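Local coordinates for sorting nexin-21 (Mus musculus, PDB 4YMR), which binds membranes enriched in phosphatidylinositol 3-phosphate and phosphatidylinositol 4,5-bisphosphate and is seen here as its domain-swapped PXB/TPR domain, without the PX domain, at the interface of chains A and B. Residues are numbered along the deposited sequence; one frame, centred on the assembly and turned at random. Chains: chain A/B, Protein Snx21.

Contact 1: the interface of chains A and B. Residues chain A 57-58, 61-62, 77; chain B 96, 99, 134.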
# COMPACT_ATOMS: atom_id res chain seq x y z
N LEU A 57 5.07 -1.09 11.49
CA LEU A 57 5.17 -2.26 12.35
C LEU A 57 6.50 -3.00 12.14
O LEU A 57 7.08 -3.55 13.08
CB LEU A 57 4.00 -3.20 12.08
CG LEU A 57 2.65 -2.70 12.58
CD1 LEU A 57 1.53 -3.53 11.98
CD2 LEU A 57 2.61 -2.75 14.08
N ALA A 58 6.98 -3.01 10.91
CA ALA A 58 8.29 -3.61 10.69
C ALA A 58 9.37 -2.79 11.44
O ALA A 58 10.29 -3.36 12.02
CB ALA A 58 8.60 -3.74 9.19
N ALA A 61 9.00 -3.65 15.17
CA ALA A 61 9.42 -5.02 15.46
C ALA A 61 10.95 -5.14 15.49
O ALA A 61 11.51 -5.76 16.38
CB ALA A 61 8.80 -6.00 14.47
N VAL A 62 11.61 -4.54 14.50
CA VAL A 62 13.06 -4.51 14.43
C VAL A 62 13.71 -3.81 15.61
O VAL A 62 14.65 -4.34 16.23
CB VAL A 62 13.55 -3.89 13.09
CG1 VAL A 62 15.03 -3.62 13.12
CG2 VAL A 62 13.22 -4.84 11.96
N SER A 77 4.44 -8.16 15.27
CA SER A 77 4.26 -9.22 14.27
C SER A 77 2.83 -9.72 14.22
O SER A 77 2.32 -9.97 13.14
CB SER A 77 5.17 -10.41 14.56
OG SER A 77 6.50 -10.06 14.31
N PHE B 96 7.39 -11.32 8.10
CA PHE B 96 6.61 -11.25 9.30
C PHE B 96 6.35 -12.60 9.97
O PHE B 96 6.41 -12.69 11.20
CB PHE B 96 5.34 -10.43 9.09
CG PHE B 96 5.50 -9.00 9.50
CD1 PHE B 96 5.87 -8.70 10.81
CD2 PHE B 96 5.32 -7.96 8.61
CE1 PHE B 96 6.05 -7.38 11.22
CE2 PHE B 96 5.48 -6.65 9.01
CZ PHE B 96 5.85 -6.35 10.32
N ALA B 99 9.66 -13.69 11.65
CA ALA B 99 9.75 -12.99 12.91
C ALA B 99 8.82 -13.62 13.95
O ALA B 99 9.21 -13.81 15.09
CB ALA B 99 9.41 -11.50 12.71
N LEU B 134 12.95 -8.70 8.33
CA LEU B 134 12.26 -7.42 8.43
C LEU B 134 13.21 -6.25 8.09
O LEU B 134 12.84 -5.37 7.32
CB LEU B 134 11.61 -7.24 9.81
CG LEU B 134 10.39 -8.13 10.04
CD1 LEU B 134 9.88 -8.01 11.46
CD2 LEU B 134 9.28 -7.78 9.05
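The ring of B:Phe96 enters chain A between helices 52-66 and 70-85, its rim turned to A:Leu57 and A:Ser77. CZ points at helix 52-66, standing 3.6 Å from the backbone N of A:Ala58 and 4.1 Å from CB of A:Leu57. The carbonyl carbon of A:Leu57 lies in the ring plane, at its edge. CD1 lies 3.9 Å from CA of A:Ser77, which is set off the plane on the side away from B:Leu134, so the ring reaches both helices. The other face carries CD2 of B:Leu134, from its own chain, 3.7 Å above the plane and over its centre; A:Ala58 lies over the rim, off the plane, on that same side.

The aliphatic contacts radiate from B:Leu134. Its CB lies 3.6 Å from CG2 of A:Val62, the two side chains sliding past each other in opposite directions. With CG anti to the carbonyl carbon (chi1 -72°), the branch points at the small side chains of helix 52-66; CD1 is 3.8 Å from CB of A:Ala61, while CD2 also faces CB of A:Ala58.

Among polar side chains, A:Ser77 brings its hydroxyl OG to the ring edge, in plane, and to within 3.6 Å of CB of B:Ala99, a van der Waals approach. In the fold, helices 93-106 and 134-140 of chain B lie against helices 52-66 and 70-85 of chain A, the helix-on-helix packing of a TPR array completed by the partner chain.

Contact 2: the interface of chains A and B. Residues chain A 22, 27, 58-59, 62, 66; chain B 134-135, 138.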
# COMPACT_ATOMS: atom_id res chain seq x y z
N THR A 22 17.15 3.84 11.85
CA THR A 22 17.16 2.38 11.96
C THR A 22 18.26 1.76 11.10
O THR A 22 18.90 0.78 11.48
CB THR A 22 15.78 1.78 11.54
OG1 THR A 22 14.74 2.32 12.37
CG2 THR A 22 15.77 0.26 11.68
N TYR A 27 18.66 2.38 17.29
CA TYR A 27 17.37 1.74 17.51
C TYR A 27 16.47 2.43 18.53
O TYR A 27 15.28 2.60 18.29
CB TYR A 27 17.53 0.25 17.81
CG TYR A 27 18.24 -0.45 16.68
CD1 TYR A 27 17.63 -0.56 15.43
CD2 TYR A 27 19.52 -0.96 16.83
CE1 TYR A 27 18.26 -1.17 14.38
CE2 TYR A 27 20.18 -1.59 15.78
CZ TYR A 27 19.54 -1.69 14.55
OH TYR A 27 20.16 -2.30 13.47
N ALA A 58 6.98 -3.01 10.91
CA ALA A 58 8.29 -3.61 10.69
C ALA A 58 9.37 -2.79 11.44
O ALA A 58 10.29 -3.36 12.02
CB ALA A 58 8.60 -3.74 9.19
N GLY A 59 9.22 -1.47 11.45
CA GLY A 59 10.15 -0.59 12.14
C GLY A 59 10.15 -0.88 13.63
O GLY A 59 11.21 -1.10 14.24
N VAL A 62 11.61 -4.54 14.50
CA VAL A 62 13.06 -4.51 14.43
C VAL A 62 13.71 -3.81 15.61
O VAL A 62 14.65 -4.34 16.23
CB VAL A 62 13.55 -3.89 13.09
CG1 VAL A 62 15.03 -3.62 13.12
CG2 VAL A 62 13.22 -4.84 11.96
N GLU A 66 16.01 -5.42 18.63
CA GLU A 66 17.35 -4.92 18.89
C GLU A 66 17.56 -4.42 20.32
O GLU A 66 18.71 -4.32 20.77
CB GLU A 66 17.75 -3.82 17.88
CG GLU A 66 17.73 -4.28 16.41
CD GLU A 66 18.85 -5.28 16.04
OE1 GLU A 66 19.69 -5.62 16.89
OE2 GLU A 66 18.89 -5.71 14.86
N LEU B 134 12.95 -8.70 8.33
CA LEU B 134 12.26 -7.42 8.43
C LEU B 134 13.21 -6.25 8.09
O LEU B 134 12.84 -5.37 7.32
CB LEU B 134 11.61 -7.24 9.81
CG LEU B 134 10.39 -8.13 10.04
CD1 LEU B 134 9.88 -8.01 11.46
CD2 LEU B 134 9.28 -7.78 9.05
N LYS B 135 14.42 -6.30 8.64
CA LYS B 135 15.47 -5.31 8.36
C LYS B 135 15.80 -5.11 6.87
O LYS B 135 15.98 -3.98 6.42
CB LYS B 135 16.75 -5.65 9.13
CG LYS B 135 16.92 -4.87 10.40
CD LYS B 135 18.35 -4.92 10.95
CE LYS B 135 18.64 -6.24 11.66
NZ LYS B 135 19.92 -6.21 12.45
N LEU B 138 13.07 -3.17 5.38
CA LEU B 138 13.17 -1.84 5.96
C LEU B 138 14.17 -0.95 5.20
O LEU B 138 13.87 0.20 4.86
CB LEU B 138 13.59 -1.93 7.43
CG LEU B 138 12.49 -1.72 8.46
CD1 LEU B 138 13.10 -1.25 9.78
CD2 LEU B 138 11.45 -0.74 7.95
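Domain swapping places helix 134-140 of chain B against chain A, where B:Lys135 and B:Leu138 meet residues of three helices, a mixed apolar and charged interface that ties the two copies together. A salt bridge that is also a hydrogen bond crosses here: the ammonium NZ of B:Lys135 donates to OE2 of A:Glu66 at 2.7 Å, reaching the oxygen nearly along its C-O axis. The two side chains come from opposite directions. A bend in the lysine chain (chi3 -78°) carries its end to the carboxylate, and A:Glu66 is itself bent at chi2 (-70°). Its CG lies 3.5 Å above the ring plane of A:Tyr27, over the centre, so the tyrosine supports the acid from the second shell.

Nearer its root, the lysine is packed by A:Val62, whose CG1 is 3.5 Å from CG of B:Lys135; the side chains cross at about a right angle. B:Leu138 supplies the other apolar limb. Its CD1 is 3.6 Å from the methyl CG2 of A:Thr22 and 3.8 Å from CA of A:Gly59, where the absent side chain lets the methyl come up to the helix backbone. For the protein, the site seats the C-terminal helix against helices 12-24 and 52-66, a packing that the monomer would probably make within one chain.

Contact 3: the interface of chains A and B. Residues chain A 50-51, 54, 84; chain B 49-51, 90, 92.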
# COMPACT_ATOMS: atom_id res chain seq x y z
N PRO A 50 -2.43 0.10 3.36
CA PRO A 50 -1.70 -0.76 4.33
C PRO A 50 -0.27 -1.26 3.99
O PRO A 50 0.06 -2.36 4.39
CB PRO A 50 -2.63 -1.97 4.46
CG PRO A 50 -3.26 -2.08 3.11
CD PRO A 50 -3.36 -0.69 2.54
N ASP A 51 0.55 -0.47 3.30
CA ASP A 51 1.97 -0.77 3.20
C ASP A 51 2.72 0.11 4.18
O ASP A 51 3.79 -0.25 4.67
CB ASP A 51 2.48 -0.52 1.77
CG ASP A 51 1.73 -1.33 0.72
OD1 ASP A 51 0.87 -2.14 1.10
OD2 ASP A 51 2.03 -1.15 -0.49
N LEU A 54 2.21 -1.46 7.71
CA LEU A 54 3.13 -2.58 7.72
C LEU A 54 4.59 -2.16 7.84
O LEU A 54 5.36 -2.80 8.56
CB LEU A 54 2.89 -3.47 6.49
CG LEU A 54 1.57 -4.24 6.56
CD1 LEU A 54 1.34 -5.01 5.27
CD2 LEU A 54 1.57 -5.19 7.75
N LEU A 84 -2.40 -8.33 7.39
CA LEU A 84 -2.12 -9.12 6.19
C LEU A 84 -3.18 -10.19 5.93
O LEU A 84 -3.48 -10.51 4.79
CB LEU A 84 -0.74 -9.78 6.26
CG LEU A 84 0.45 -8.83 6.10
CD1 LEU A 84 1.75 -9.46 6.60
CD2 LEU A 84 0.56 -8.39 4.65
N GLY B 49 6.01 -1.75 -4.70
CA GLY B 49 4.97 -1.23 -3.82
C GLY B 49 3.99 -0.33 -4.54
O GLY B 49 4.27 0.85 -4.75
N PRO B 50 2.81 -0.88 -4.91
CA PRO B 50 1.83 -0.22 -5.79
C PRO B 50 1.05 0.88 -5.06
O PRO B 50 0.03 0.61 -4.43
CB PRO B 50 0.90 -1.37 -6.18
CG PRO B 50 0.90 -2.27 -4.99
CD PRO B 50 2.29 -2.16 -4.38
N ASP B 51 1.55 2.10 -5.15
CA ASP B 51 0.87 3.25 -4.55
C ASP B 51 1.17 4.50 -5.35
O ASP B 51 0.25 5.18 -5.79
CB ASP B 51 1.26 3.42 -3.08
CG ASP B 51 0.29 2.71 -2.15
OD1 ASP B 51 -0.85 2.47 -2.57
OD2 ASP B 51 0.68 2.39 -1.00
N HIS B 90 1.95 -10.53 -0.35
CA HIS B 90 2.49 -9.27 0.10
C HIS B 90 3.95 -9.48 0.52
O HIS B 90 4.26 -10.44 1.23
CB HIS B 90 1.69 -8.72 1.25
CG HIS B 90 1.99 -7.29 1.53
ND1 HIS B 90 3.24 -6.88 1.96
CD2 HIS B 90 1.25 -6.18 1.37
CE1 HIS B 90 3.24 -5.57 2.07
NE2 HIS B 90 2.05 -5.12 1.72
N PHE B 92 5.73 -8.29 2.70
CA PHE B 92 5.97 -8.28 4.13
C PHE B 92 5.48 -9.53 4.83
O PHE B 92 5.81 -9.74 6.00
CB PHE B 92 5.35 -7.05 4.78
CG PHE B 92 6.28 -5.88 4.84
CD1 PHE B 92 7.37 -5.90 5.70
CD2 PHE B 92 6.07 -4.76 4.06
CE1 PHE B 92 8.24 -4.83 5.76
CE2 PHE B 92 6.93 -3.68 4.12
CZ PHE B 92 8.02 -3.72 4.98
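The imidazole of B:His90 takes A:Leu54 on a face and A:Asp51 at its edge. CD1 of A:Leu54 stands 3.6 Å above the ring plane of B:His90, offset toward the rim, in a CH-pi contact. On the same side, but near the root of the ring, CD2 of A:Leu84 lies 3.6 Å from CB of B:His90, the side chains crossing at about a right angle. Two polar atoms sit in the ring plane: OD1 of A:Asp51 next to NE2, and the backbone N of B:Phe92 next to ND1. The B:Phe92 ring in turn has CE1 of B:His90 at its own edge.

Across the interface NE2 donates to the carboxylate OD1 of A:Asp51 at 3.3 Å, fairly straight at the hydrogen (163°). The bond is in plane for the histidine but arrives from above the carboxylate, 66° out of its plane. The torsion at chi1 (-166°), with CG anti to the backbone N, extends the ring toward chain A. Were B:His90 an alanine, A:Asp51 would probably lose this donor and CD1 of A:Leu54 the ring face beneath it.

OD2 of A:Asp51 faces OD2 of B:Asp51 at 3.8 Å, an approach that is uncertain because B:Asp51 is poorly ordered. Within chain B, the amide N of B:Phe92 donates to ND1 of B:His90 at 3.0 Å, fixing the rotation of the ring.

Contact 1 and contact 2 are neighbours, their C-alpha centres about 7 Å apart, and share A:Ala58, A:Val62 and B:Leu134. Contact 3 lies about 13 Å from contact 1 and 16 Å from contact 2, yet helix 52-66 of chain A enters all three, making it the common spine. Helix 70-85 joins contact 1 to contact 3. Contact 3 holds the segment leading into helix 93-106 of chain B, whereas contacts 1 and 2 hold the chain B helices 93-106 and 134-140, probably the exchanged ones. The two-fold repeats each contact with chains exchanged. Because the protein is a monomer, the swapped dimer may reflect the crystallised fragment.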